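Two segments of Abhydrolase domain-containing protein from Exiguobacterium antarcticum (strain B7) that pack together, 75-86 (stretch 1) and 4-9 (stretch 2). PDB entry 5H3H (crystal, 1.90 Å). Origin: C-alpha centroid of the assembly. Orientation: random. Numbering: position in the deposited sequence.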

ATOM      1  N   ALA B  75       1.991  -7.003 -10.796  1.00 21.47           N
ATOM      2  CA  ALA B  75       1.197  -6.671  -9.630  1.00 23.75           C
ATOM      3  C   ALA B  75       0.225  -5.532  -9.960  1.00 24.59           C
ATOM      4  O   ALA B  75      -0.941  -5.571  -9.524  1.00 23.94           O
ATOM      5  CB  ALA B  75       2.078  -6.293  -8.464  1.00 24.21           C
ATOM      6  N   SER B  76       0.684  -4.571 -10.769  1.00 22.78           N
ATOM      7  CA  SER B  76      -0.218  -3.496 -11.284  1.00 23.79           C
ATOM      8  C   SER B  76      -1.361  -4.084 -12.090  1.00 23.29           C
ATOM      9  O   SER B  76      -2.506  -3.626 -11.958  1.00 22.40           O
ATOM     10  CB  SER B  76       0.531  -2.452 -12.101  1.00 23.55           C
ATOM     11  OG  SER B  76      -0.387  -1.477 -12.541  1.00 25.89           O
ATOM     12  N   ASP B  77      -1.068  -5.129 -12.894  1.00 21.52           N
ATOM     13  CA  ASP B  77      -2.137  -5.788 -13.680  1.00 21.60           C
ATOM     14  C   ASP B  77      -3.112  -6.434 -12.763  1.00 20.36           C
ATOM     15  O   ASP B  77      -4.298  -6.376 -12.982  1.00 20.08           O
ATOM     16  CB  ASP B  77      -1.659  -6.834 -14.706  1.00 23.71           C
ATOM     17  CG  ASP B  77      -0.751  -6.246 -15.827  1.00 30.77           C
ATOM     18  OD1 ASP B  77      -0.752  -5.024 -16.069  1.00 27.44           O
ATOM     19  OD2 ASP B  77       0.002  -7.020 -16.479  1.00 32.62           O
ATOM     20  N   ILE B  78      -2.627  -7.059 -11.695  1.00 20.26           N
ATOM     21  CA  ILE B  78      -3.572  -7.653 -10.739  1.00 21.65           C
ATOM     22  C   ILE B  78      -4.461  -6.555 -10.090  1.00 21.09           C
ATOM     23  O   ILE B  78      -5.638  -6.786  -9.923  1.00 19.68           O
ATOM     24  CB  ILE B  78      -2.891  -8.483  -9.665  1.00 22.24           C
ATOM     25  CG1 ILE B  78      -2.072  -9.619 -10.354  1.00 22.51           C
ATOM     26  CG2 ILE B  78      -3.904  -9.024  -8.661  1.00 23.87           C
ATOM     27  CD1 ILE B  78      -2.766 -10.354 -11.477  1.00 23.60           C
ATOM     28  N   ASN B  79      -3.872  -5.415  -9.785  1.00 22.90           N
ATOM     29  CA  ASN B  79      -4.630  -4.280  -9.229  1.00 24.01           C
ATOM     30  C   ASN B  79      -5.724  -3.896 -10.161  1.00 23.74           C
ATOM     31  O   ASN B  79      -6.861  -3.772  -9.743  1.00 26.45           O
ATOM     32  CB  ASN B  79      -3.744  -3.081  -8.924  1.00 25.57           C
ATOM     33  CG  ASN B  79      -4.532  -1.899  -8.333  1.00 28.75           C
ATOM     34  OD1 ASN B  79      -5.108  -1.980  -7.224  1.00 27.38           O
ATOM     35  ND2 ASN B  79      -4.593  -0.812  -9.087  1.00 28.91           N
ATOM     36  N   GLU B  80      -5.416  -3.812 -11.453  1.00 22.05           N
ATOM     37  CA  GLU B  80      -6.450  -3.576 -12.432  1.00 22.79           C
ATOM     38  C   GLU B  80      -7.555  -4.630 -12.463  1.00 21.39           C
ATOM     39  O   GLU B  80      -8.715  -4.293 -12.526  1.00 21.51           O
ATOM     40  CB  GLU B  80      -5.855  -3.316 -13.834  1.00 25.50           C
ATOM     41  CG  GLU B  80      -4.933  -2.115 -13.838  1.00 27.55           C
ATOM     42  CD  GLU B  80      -5.653  -0.849 -13.385  1.00 33.25           C
ATOM     43  OE1 GLU B  80      -6.837  -0.666 -13.825  1.00 33.20           O
ATOM     44  OE2 GLU B  80      -5.017  -0.073 -12.622  1.00 38.36           O
ATOM     45  N   VAL B  81      -7.216  -5.903 -12.376  1.00 21.13           N
ATOM     46  CA  VAL B  81      -8.222  -6.932 -12.393  1.00 21.24           C
ATOM     47  C   VAL B  81      -9.230  -6.704 -11.264  1.00 22.58           C
ATOM     48  O   VAL B  81     -10.439  -6.677 -11.492  1.00 23.70           O
ATOM     49  CB  VAL B  81      -7.605  -8.375 -12.239  1.00 22.92           C
ATOM     50  CG1 VAL B  81      -8.687  -9.377 -11.925  1.00 20.03           C
ATOM     51  CG2 VAL B  81      -6.834  -8.805 -13.509  1.00 25.13           C
ATOM     52  N   ILE B  82      -8.709  -6.553 -10.063  1.00 21.83           N
ATOM     53  CA  ILE B  82      -9.518  -6.422  -8.842  1.00 25.79           C
ATOM     54  C   ILE B  82     -10.333  -5.098  -8.882  1.00 28.10           C
ATOM     55  O   ILE B  82     -11.536  -5.136  -8.637  1.00 28.70           O
ATOM     56  CB  ILE B  82      -8.597  -6.552  -7.606  1.00 25.94           C
ATOM     57  CG1 ILE B  82      -8.308  -8.053  -7.374  1.00 27.51           C
ATOM     58  CG2 ILE B  82      -9.176  -5.941  -6.336  1.00 28.52           C
ATOM     59  CD1 ILE B  82      -7.181  -8.335  -6.410  1.00 28.80           C
ATOM     60  N   GLN B  83      -9.671  -3.980  -9.227  1.00 29.48           N
ATOM     61  CA  GLN B  83     -10.326  -2.643  -9.277  1.00 30.62           C
ATOM     62  C   GLN B  83     -11.410  -2.595 -10.333  1.00 32.45           C
ATOM     63  O   GLN B  83     -12.547  -2.223 -10.023  1.00 35.49           O
ATOM     64  CB  GLN B  83      -9.309  -1.514  -9.516  1.00 32.51           C
ATOM     65  CG  GLN B  83      -8.590  -1.102  -8.252  1.00 40.43           C
ATOM     66  CD  GLN B  83      -7.846   0.216  -8.378  1.00 48.92           C
ATOM     67  OE1 GLN B  83      -7.633   0.741  -9.481  1.00 50.85           O
ATOM     68  NE2 GLN B  83      -7.440   0.762  -7.233  1.00 52.82           N
ATOM     69  N   GLN B  84     -11.106  -3.019 -11.560  1.00 27.31           N
ATOM     70  CA  GLN B  84     -12.138  -3.049 -12.667  1.00 26.96           C
ATOM     71  C   GLN B  84     -13.251  -4.076 -12.515  1.00 27.67           C
ATOM     72  O   GLN B  84     -14.359  -3.863 -13.000  1.00 30.99           O
ATOM     73  CB  GLN B  84     -11.484  -3.242 -14.031  1.00 26.66           C
ATOM     74  CG  GLN B  84     -10.585  -2.073 -14.330  1.00 25.38           C
ATOM     75  CD  GLN B  84      -9.748  -2.231 -15.566  1.00 25.12           C
ATOM     76  OE1 GLN B  84      -8.591  -1.816 -15.556  1.00 27.78           O
ATOM     77  NE2 GLN B  84     -10.328  -2.772 -16.644  1.00 25.15           N
ATOM     78  N   LEU B  85     -12.999  -5.213 -11.865  1.00 27.44           N
ATOM     79  CA  LEU B  85     -14.095  -6.146 -11.578  1.00 26.90           C
ATOM     80  C   LEU B  85     -14.736  -5.812 -10.208  1.00 25.71           C
ATOM     81  O   LEU B  85     -15.692  -6.475  -9.807  1.00 25.34           O
ATOM     82  CB  LEU B  85     -13.606  -7.594 -11.560  1.00 30.92           C
ATOM     83  CG  LEU B  85     -13.100  -8.203 -12.880  1.00 31.02           C
ATOM     84  CD1 LEU B  85     -12.632  -9.625 -12.579  1.00 29.08           C
ATOM     85  CD2 LEU B  85     -14.181  -8.222 -13.956  1.00 30.66           C
ATOM     86  N   LYS B  86     -14.198  -4.823  -9.494  1.00 26.32           N
ATOM     87  CA  LYS B  86     -14.814  -4.276  -8.260  1.00 31.99           C
ATOM     88  C   LYS B  86     -15.009  -5.366  -7.203  1.00 31.39           C
ATOM     89  O   LYS B  86     -16.092  -5.559  -6.663  1.00 29.03           O
ATOM     90  CB  LYS B  86     -16.131  -3.544  -8.600  1.00 37.90           C
ATOM     91  CG  LYS B  86     -15.925  -2.230  -9.370  1.00 42.53           C
ATOM     92  CD  LYS B  86     -15.808  -1.031  -8.421  1.00 46.26           C
ATOM     93  CE  LYS B  86     -15.056   0.139  -9.032  1.00 50.27           C
ATOM     94  NZ  LYS B  86     -13.570  -0.042  -8.933  1.00 49.50           N
TER
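Stretch 2 (4-9) FIQAVD

Stretch 2 crosses one side of the helix of stretch 1 as a short strand, Phe4 to Gln6, that passes into a non-strand segment, Ala7 to Asp9. The helix and strand axes approach to 8.0 Å, and their N-to-C directions make an angle of 113°, so the strand runs obliquely across the helix and partly against it. Near the beginning of stretch 1, Ser76 and Asp77 therefore meet the part of stretch 2 that follows the strand, Ala7 and Val8: the CA atoms of Asp77 and Ala7 lie 5.3 Å apart, those of Val81 and Ile5 6.1 Å.

Ser76 points toward stretch 2 and sets its OG 3.5 Å from Val8 CG2. The same OG lies 3.0 Å from a water oxygen that accepts a hydrogen bond from Val8 N (2.9 Å) and donates one to Asp77 OD1 (2.5 Å), so the water ties the backbone after the strand to the helix. Asp77, whose CB points sideways, brings OD1 to 3.0 Å from Ala7 CB; its carboxylate is also hydrogen-bonded elsewhere in the structure. Ile78 turns away, and one turn after Ser76 the chain presents Glu80, whose CB lies 3.9 Å from Ile5 CG2 and 3.7 Å from Gln6 O, while its OE2 reaches to 3.8 Å from Val8 CG2.

Ile5, the residue of stretch 2 most covered by the helix, has its CB directed toward it and chi1 near -86°. Val81 CG2 meets Ile5 CG2 at 4.4 Å, an apolar contact between two buried side chains. Ile82 again faces away. Gln84 points toward the strand and lies over Ile5 and Gln6; its amide is probably turned over in the model, leaving its polar contacts open. Leu85 CD2 closes the apolar patch at 4.3 Å from Ile5 CD1. Lys86, with positive phi, leaves the helix in a Schellman motif, out of reach of stretch 2.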

ATOM      1  N   PHE B   4     -11.845  -9.314 -20.871  1.00 45.12           N
ATOM      2  CA  PHE B   4     -10.521  -8.669 -20.833  1.00 39.36           C
ATOM      3  C   PHE B   4     -10.467  -7.407 -19.984  1.00 40.90           C
ATOM      4  O   PHE B   4     -11.420  -6.604 -19.964  1.00 37.62           O
ATOM      5  CB  PHE B   4     -10.042  -8.325 -22.257  1.00 41.45           C
ATOM      6  CG  PHE B   4      -9.589  -9.531 -23.060  1.00 41.07           C
ATOM      7  CD1 PHE B   4      -8.273  -9.967 -23.013  1.00 38.45           C
ATOM      8  CD2 PHE B   4     -10.483 -10.234 -23.870  1.00 44.89           C
ATOM      9  CE1 PHE B   4      -7.867 -11.052 -23.734  1.00 35.95           C
ATOM     10  CE2 PHE B   4     -10.073 -11.341 -24.610  1.00 43.55           C
ATOM     11  CZ  PHE B   4      -8.763 -11.742 -24.537  1.00 39.96           C
ATOM     12  N   ILE B   5      -9.344  -7.231 -19.294  1.00 34.17           N
ATOM     13  CA  ILE B   5      -9.141  -6.117 -18.418  1.00 32.89           C
ATOM     14  C   ILE B   5      -8.050  -5.277 -19.024  1.00 31.26           C
ATOM     15  O   ILE B   5      -7.091  -5.823 -19.526  1.00 26.48           O
ATOM     16  CB  ILE B   5      -8.739  -6.594 -17.001  1.00 39.68           C
ATOM     17  CG1 ILE B   5      -9.987  -6.904 -16.188  1.00 39.61           C
ATOM     18  CG2 ILE B   5      -7.928  -5.527 -16.256  1.00 42.09           C
ATOM     19  CD1 ILE B   5     -10.919  -7.924 -16.808  1.00 39.72           C
ATOM     20  N   GLN B   6      -8.171  -3.951 -18.941  1.00 29.21           N
ATOM     21  CA  GLN B   6      -7.110  -3.072 -19.427  1.00 28.02           C
ATOM     22  C   GLN B   6      -6.041  -2.802 -18.354  1.00 26.67           C
ATOM     23  O   GLN B   6      -6.370  -2.264 -17.312  1.00 22.64           O
ATOM     24  CB  GLN B   6      -7.684  -1.743 -19.890  1.00 31.30           C
ATOM     25  CG  GLN B   6      -6.691  -1.038 -20.784  1.00 36.12           C
ATOM     26  CD  GLN B   6      -7.095   0.363 -21.122  1.00 39.06           C
ATOM     27  OE1 GLN B   6      -6.951   1.268 -20.298  1.00 45.56           O
ATOM     28  NE2 GLN B   6      -7.570   0.561 -22.337  1.00 37.64           N
ATOM     29  N   ALA B   7      -4.783  -3.141 -18.642  1.00 22.42           N
ATOM     30  CA  ALA B   7      -3.637  -2.761 -17.778  1.00 25.57           C
ATOM     31  C   ALA B   7      -3.329  -1.276 -17.905  1.00 26.48           C
ATOM     32  O   ALA B   7      -3.902  -0.565 -18.760  1.00 25.70           O
ATOM     33  CB  ALA B   7      -2.403  -3.569 -18.156  1.00 27.16           C
ATOM     34  N   VAL B   8      -2.406  -0.790 -17.094  1.00 26.28           N
ATOM     35  CA  VAL B   8      -2.078   0.664 -17.141  1.00 27.82           C
ATOM     36  C   VAL B   8      -1.537   1.073 -18.488  1.00 27.38           C
ATOM     37  O   VAL B   8      -1.943   2.121 -19.034  1.00 26.55           O
ATOM     38  CB  VAL B   8      -1.149   1.057 -15.978  1.00 27.37           C
ATOM     39  CG1 VAL B   8      -0.562   2.467 -16.105  1.00 26.58           C
ATOM     40  CG2 VAL B   8      -1.951   0.888 -14.665  1.00 29.34           C
ATOM     41  N   ASP B   9      -0.666   0.219 -19.037  1.00 27.10           N
ATOM     42  CA  ASP B   9      -0.171   0.417 -20.394  1.00 26.99           C
ATOM     43  C   ASP B   9      -1.142   0.008 -21.523  1.00 26.47           C
ATOM     44  O   ASP B   9      -0.733   0.037 -22.655  1.00 26.89           O
ATOM     45  CB  ASP B   9       1.188  -0.240 -20.574  1.00 28.94           C
ATOM     46  CG  ASP B   9       1.132  -1.774 -20.538  1.00 30.96           C
ATOM     47  OD1 ASP B   9       0.034  -2.381 -20.637  1.00 28.57           O
ATOM     48  OD2 ASP B   9       2.234  -2.349 -20.396  1.00 30.30           O
TER
HETATM   49  O   HOH W   1      -1.123  -2.656 -15.222  1.00 25.38           O